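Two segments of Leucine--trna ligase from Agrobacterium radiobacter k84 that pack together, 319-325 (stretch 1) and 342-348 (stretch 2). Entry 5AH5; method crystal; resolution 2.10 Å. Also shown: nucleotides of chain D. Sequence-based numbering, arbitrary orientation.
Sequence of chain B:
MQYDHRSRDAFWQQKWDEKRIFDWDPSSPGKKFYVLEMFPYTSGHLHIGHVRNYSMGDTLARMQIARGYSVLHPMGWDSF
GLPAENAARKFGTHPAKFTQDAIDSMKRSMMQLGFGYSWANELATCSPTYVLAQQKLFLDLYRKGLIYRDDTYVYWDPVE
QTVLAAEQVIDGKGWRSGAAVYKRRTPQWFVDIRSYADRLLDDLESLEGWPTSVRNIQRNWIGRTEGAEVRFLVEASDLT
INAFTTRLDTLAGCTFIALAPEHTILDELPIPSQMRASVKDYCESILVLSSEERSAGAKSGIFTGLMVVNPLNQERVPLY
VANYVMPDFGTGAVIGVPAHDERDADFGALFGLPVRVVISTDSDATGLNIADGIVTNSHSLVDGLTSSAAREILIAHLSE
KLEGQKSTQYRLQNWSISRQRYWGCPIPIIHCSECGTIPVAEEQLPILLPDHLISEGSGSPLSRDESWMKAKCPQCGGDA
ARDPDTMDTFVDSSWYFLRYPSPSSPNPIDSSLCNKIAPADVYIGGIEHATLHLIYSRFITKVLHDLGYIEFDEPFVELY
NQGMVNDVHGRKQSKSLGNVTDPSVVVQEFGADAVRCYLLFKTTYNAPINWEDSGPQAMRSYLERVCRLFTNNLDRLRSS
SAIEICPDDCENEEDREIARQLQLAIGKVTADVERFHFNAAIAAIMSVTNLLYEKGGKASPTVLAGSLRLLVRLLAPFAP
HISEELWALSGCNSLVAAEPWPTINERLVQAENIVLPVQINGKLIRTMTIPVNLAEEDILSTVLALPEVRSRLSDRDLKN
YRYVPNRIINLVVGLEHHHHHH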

# COMPACT_ATOMS: atom_id res chain seq x y z
N LEU B 319 -25.41 -40.59 -3.31
CA LEU B 319 -24.29 -39.71 -3.70
C LEU B 319 -24.50 -39.14 -5.11
O LEU B 319 -24.95 -39.84 -6.01
CB LEU B 319 -22.96 -40.48 -3.63
CG LEU B 319 -21.63 -39.73 -3.88
CD1 LEU B 319 -21.42 -38.61 -2.88
CD2 LEU B 319 -20.44 -40.69 -3.82
N TYR B 320 -24.14 -37.87 -5.28
CA TYR B 320 -24.32 -37.11 -6.53
C TYR B 320 -23.03 -36.31 -6.87
O TYR B 320 -22.06 -36.31 -6.10
CB TYR B 320 -25.52 -36.16 -6.39
CG TYR B 320 -26.90 -36.79 -6.56
CD1 TYR B 320 -27.47 -37.59 -5.55
CD2 TYR B 320 -27.67 -36.54 -7.71
CE1 TYR B 320 -28.74 -38.15 -5.70
CE2 TYR B 320 -28.94 -37.09 -7.87
CZ TYR B 320 -29.47 -37.89 -6.87
OH TYR B 320 -30.72 -38.43 -7.02
N VAL B 321 -23.05 -35.67 -8.04
CA VAL B 321 -22.00 -34.73 -8.47
C VAL B 321 -22.77 -33.54 -9.04
O VAL B 321 -23.48 -33.70 -10.03
CB VAL B 321 -21.01 -35.38 -9.48
CG1 VAL B 321 -20.27 -34.36 -10.34
CG2 VAL B 321 -19.99 -36.24 -8.75
N ALA B 322 -22.64 -32.38 -8.39
CA ALA B 322 -23.41 -31.17 -8.74
C ALA B 322 -22.51 -29.94 -8.95
O ALA B 322 -21.45 -29.81 -8.32
CB ALA B 322 -24.46 -30.89 -7.68
N ASN B 323 -22.96 -29.06 -9.84
CA ASN B 323 -22.23 -27.83 -10.22
C ASN B 323 -22.23 -26.74 -9.13
O ASN B 323 -21.26 -25.97 -9.01
CB ASN B 323 -22.75 -27.28 -11.57
CG ASN B 323 -24.16 -26.69 -11.47
OD1 ASN B 323 -24.88 -26.92 -10.51
ND2 ASN B 323 -24.56 -25.94 -12.49
N TYR B 324 -23.31 -26.69 -8.35
CA TYR B 324 -23.50 -25.68 -7.30
C TYR B 324 -22.61 -25.93 -6.08
O TYR B 324 -22.64 -25.14 -5.14
CB TYR B 324 -25.00 -25.57 -6.87
CG TYR B 324 -25.42 -26.62 -5.86
CD1 TYR B 324 -25.84 -27.89 -6.27
CD2 TYR B 324 -25.37 -26.36 -4.49
CE1 TYR B 324 -26.20 -28.86 -5.34
CE2 TYR B 324 -25.72 -27.32 -3.55
CZ TYR B 324 -26.14 -28.57 -3.98
OH TYR B 324 -26.49 -29.53 -3.04
N VAL B 325 -21.85 -27.04 -6.06
CA VAL B 325 -20.81 -27.20 -5.07
C VAL B 325 -19.60 -26.50 -5.64
O VAL B 325 -19.10 -26.88 -6.70
CB VAL B 325 -20.49 -28.66 -4.76
CG1 VAL B 325 -19.33 -28.77 -3.78
CG2 VAL B 325 -21.73 -29.35 -4.20
N GLU B 342 -31.83 -23.66 0.93
CA GLU B 342 -32.50 -23.64 -0.37
C GLU B 342 -31.58 -23.64 -1.61
O GLU B 342 -32.03 -23.38 -2.73
CB GLU B 342 -33.55 -22.52 -0.43
CG GLU B 342 -33.06 -21.08 -0.38
CD GLU B 342 -34.14 -20.09 -0.81
OE1 GLU B 342 -35.33 -20.34 -0.51
OE2 GLU B 342 -33.79 -19.07 -1.45
N ARG B 343 -30.29 -23.92 -1.39
CA ARG B 343 -29.41 -24.46 -2.44
C ARG B 343 -29.86 -25.89 -2.75
O ARG B 343 -30.12 -26.24 -3.90
CB ARG B 343 -27.94 -24.51 -1.99
CG ARG B 343 -27.22 -23.16 -1.96
CD ARG B 343 -25.77 -23.30 -1.48
NE ARG B 343 -25.67 -23.80 -0.10
CZ ARG B 343 -25.91 -23.08 1.01
NH1 ARG B 343 -26.29 -21.80 0.95
NH2 ARG B 343 -25.79 -23.66 2.20
N ASP B 344 -29.95 -26.69 -1.69
CA ASP B 344 -30.22 -28.13 -1.80
C ASP B 344 -31.68 -28.44 -2.18
O ASP B 344 -31.97 -29.54 -2.66
CB ASP B 344 -29.86 -28.83 -0.48
CG ASP B 344 -28.46 -28.50 0.00
OD1 ASP B 344 -27.50 -28.55 -0.80
OD2 ASP B 344 -28.32 -28.18 1.20
N ALA B 345 -32.58 -27.49 -1.94
CA ALA B 345 -34.00 -27.62 -2.30
C ALA B 345 -34.22 -27.60 -3.81
O ALA B 345 -35.02 -28.39 -4.32
CB ALA B 345 -34.83 -26.54 -1.63
N ASP B 346 -33.54 -26.69 -4.52
CA ASP B 346 -33.63 -26.64 -5.99
C ASP B 346 -32.94 -27.86 -6.62
O ASP B 346 -33.31 -28.29 -7.72
CB ASP B 346 -33.06 -25.34 -6.57
CG ASP B 346 -33.74 -24.92 -7.88
OD1 ASP B 346 -33.58 -25.60 -8.92
OD2 ASP B 346 -34.44 -23.89 -7.89
N PHE B 347 -31.96 -28.43 -5.92
CA PHE B 347 -31.30 -29.64 -6.39
C PHE B 347 -32.12 -30.93 -6.21
O PHE B 347 -32.20 -31.74 -7.16
CB PHE B 347 -29.93 -29.81 -5.73
CG PHE B 347 -29.12 -30.91 -6.35
CD1 PHE B 347 -28.74 -30.81 -7.68
CD2 PHE B 347 -28.79 -32.05 -5.64
CE1 PHE B 347 -28.01 -31.82 -8.28
CE2 PHE B 347 -28.06 -33.07 -6.23
CZ PHE B 347 -27.67 -32.96 -7.55
N GLY B 348 -32.70 -31.11 -5.02
CA GLY B 348 -33.58 -32.26 -4.69
C GLY B 348 -34.75 -32.51 -5.65
O GLY B 348 -35.15 -33.67 -5.88
P A D 84 -22.16 -20.03 4.11
OP1 A D 84 -22.70 -19.33 5.31
OP2 A D 84 -20.71 -20.31 3.99
O5' A D 84 -22.95 -21.41 4.05
C5' A D 84 -22.45 -22.57 4.77
C4' A D 84 -23.10 -23.82 4.23
O4' A D 84 -22.79 -23.97 2.82
C3' A D 84 -22.65 -25.15 4.83
O3' A D 84 -23.28 -25.44 6.07
C2' A D 84 -23.11 -26.13 3.76
O2' A D 84 -24.50 -26.40 3.89
C1' A D 84 -22.80 -25.34 2.47
N9 A D 84 -21.54 -25.67 1.81
C8 A D 84 -20.42 -26.28 2.33
N7 A D 84 -19.46 -26.46 1.45
C5 A D 84 -19.97 -25.92 0.28
C6 A D 84 -19.44 -25.80 -1.02
N6 A D 84 -18.22 -26.22 -1.36
N1 A D 84 -20.21 -25.22 -1.96
C2 A D 84 -21.44 -24.79 -1.62
N3 A D 84 -22.04 -24.84 -0.43
C4 A D 84 -21.25 -25.43 0.48
P C D 82 -19.59 -18.06 -5.63
OP1 C D 82 -18.76 -19.19 -6.17
OP2 C D 82 -19.81 -16.88 -6.48
O5' C D 82 -21.01 -18.59 -5.12
C5' C D 82 -22.12 -18.73 -6.02
C4' C D 82 -23.37 -19.19 -5.29
O4' C D 82 -24.36 -19.58 -6.28
C3' C D 82 -23.23 -20.39 -4.35
O3' C D 82 -24.17 -20.38 -3.27
C2' C D 82 -23.51 -21.56 -5.29
O2' C D 82 -23.95 -22.73 -4.62
C1' C D 82 -24.62 -20.97 -6.17
N1 C D 82 -24.79 -21.50 -7.55
C2 C D 82 -26.02 -21.27 -8.20
O2 C D 82 -26.92 -20.67 -7.59
N3 C D 82 -26.18 -21.71 -9.46
C4 C D 82 -25.19 -22.35 -10.08
N4 C D 82 -25.40 -22.78 -11.33
C5 C D 82 -23.93 -22.58 -9.45
C6 C D 82 -23.77 -22.13 -8.20
P C D 83 -23.98 -19.41 -1.98
OP1 C D 83 -25.14 -19.64 -1.08
OP2 C D 83 -23.72 -18.03 -2.47
O5' C D 83 -22.69 -20.00 -1.25
C5' C D 83 -22.74 -21.09 -0.31
C4' C D 83 -21.94 -20.79 0.95
O4' C D 83 -20.54 -21.09 0.75
C3' C D 83 -22.03 -19.35 1.49
O3' C D 83 -22.65 -19.21 2.79
C2' C D 83 -20.65 -18.73 1.17
O2' C D 83 -20.15 -17.89 2.18
C1' C D 83 -19.74 -19.94 0.94
N1 C D 83 -18.79 -19.84 -0.20
C2 C D 83 -17.44 -19.52 0.04
O2 C D 83 -17.07 -19.29 1.21
N3 C D 83 -16.57 -19.44 -1.00
C4 C D 83 -17.00 -19.71 -2.24
N4 C D 83 -16.11 -19.63 -3.23
C5 C D 83 -18.36 -20.03 -2.52
C6 C D 83 -19.21 -20.10 -1.48

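The contact is small, burying 312 Å² over both stretches, and its shape is that of one bump in one hollow. The bump is Phe347, which reaches from the helix with chi1 in the t well. The hollow is lined by Tyr320, Ala322 and Tyr324 of stretch 1, alternate residues whose CA-to-CB bonds all point toward the helix, whereas that of Val321 points away.

Ala322 forms the floor. Its methyl is short enough to let the phenyl ring come close: CB of Ala322 lies 3.7 Å from CE1 of Phe347 and 4.1 Å from the centroid of that ring, an off-centre CH-pi contact. The two tyrosines supply the walls. Phe347 turns its edge toward the face of Tyr320, with the planes at 82° and CZ of Phe347 3.6 Å from CD2 of Tyr320. Against Tyr324 the rings meet obliquely, at 48°, and CE1 of Tyr324 sits over one face of the phenyl ring, 3.7 Å from CG of Phe347. A flat, wholly apolar side chain suits this buried site, since it offers both edge and face and leaves no polar group unpaired.

The Tyr324 ring also packs against stretch 2 four residues before Phe347, where CE2 of Tyr324 lies 3.9 Å from CB of Arg343, and its phenol reaches past the hydrocarbon to donate a hydrogen bond from OH to OD1 of Asp344, 2.6 Å away. Tyrosine thus combines an aromatic wall with a polar tip, and the buried carboxylate gives that tip a partner; OD2 of Asp344 is satisfied elsewhere in the structure.

Beyond this join lies the RNA. The Tyr324 backbone O accepts a hydrogen bond from O2' of C82 of chain D at 2.8 Å, while Arg343 extends its guanidinium from stretch 2, its NH1 making a weak hydrogen bond to OP1 of C83 of chain D at 3.2 Å.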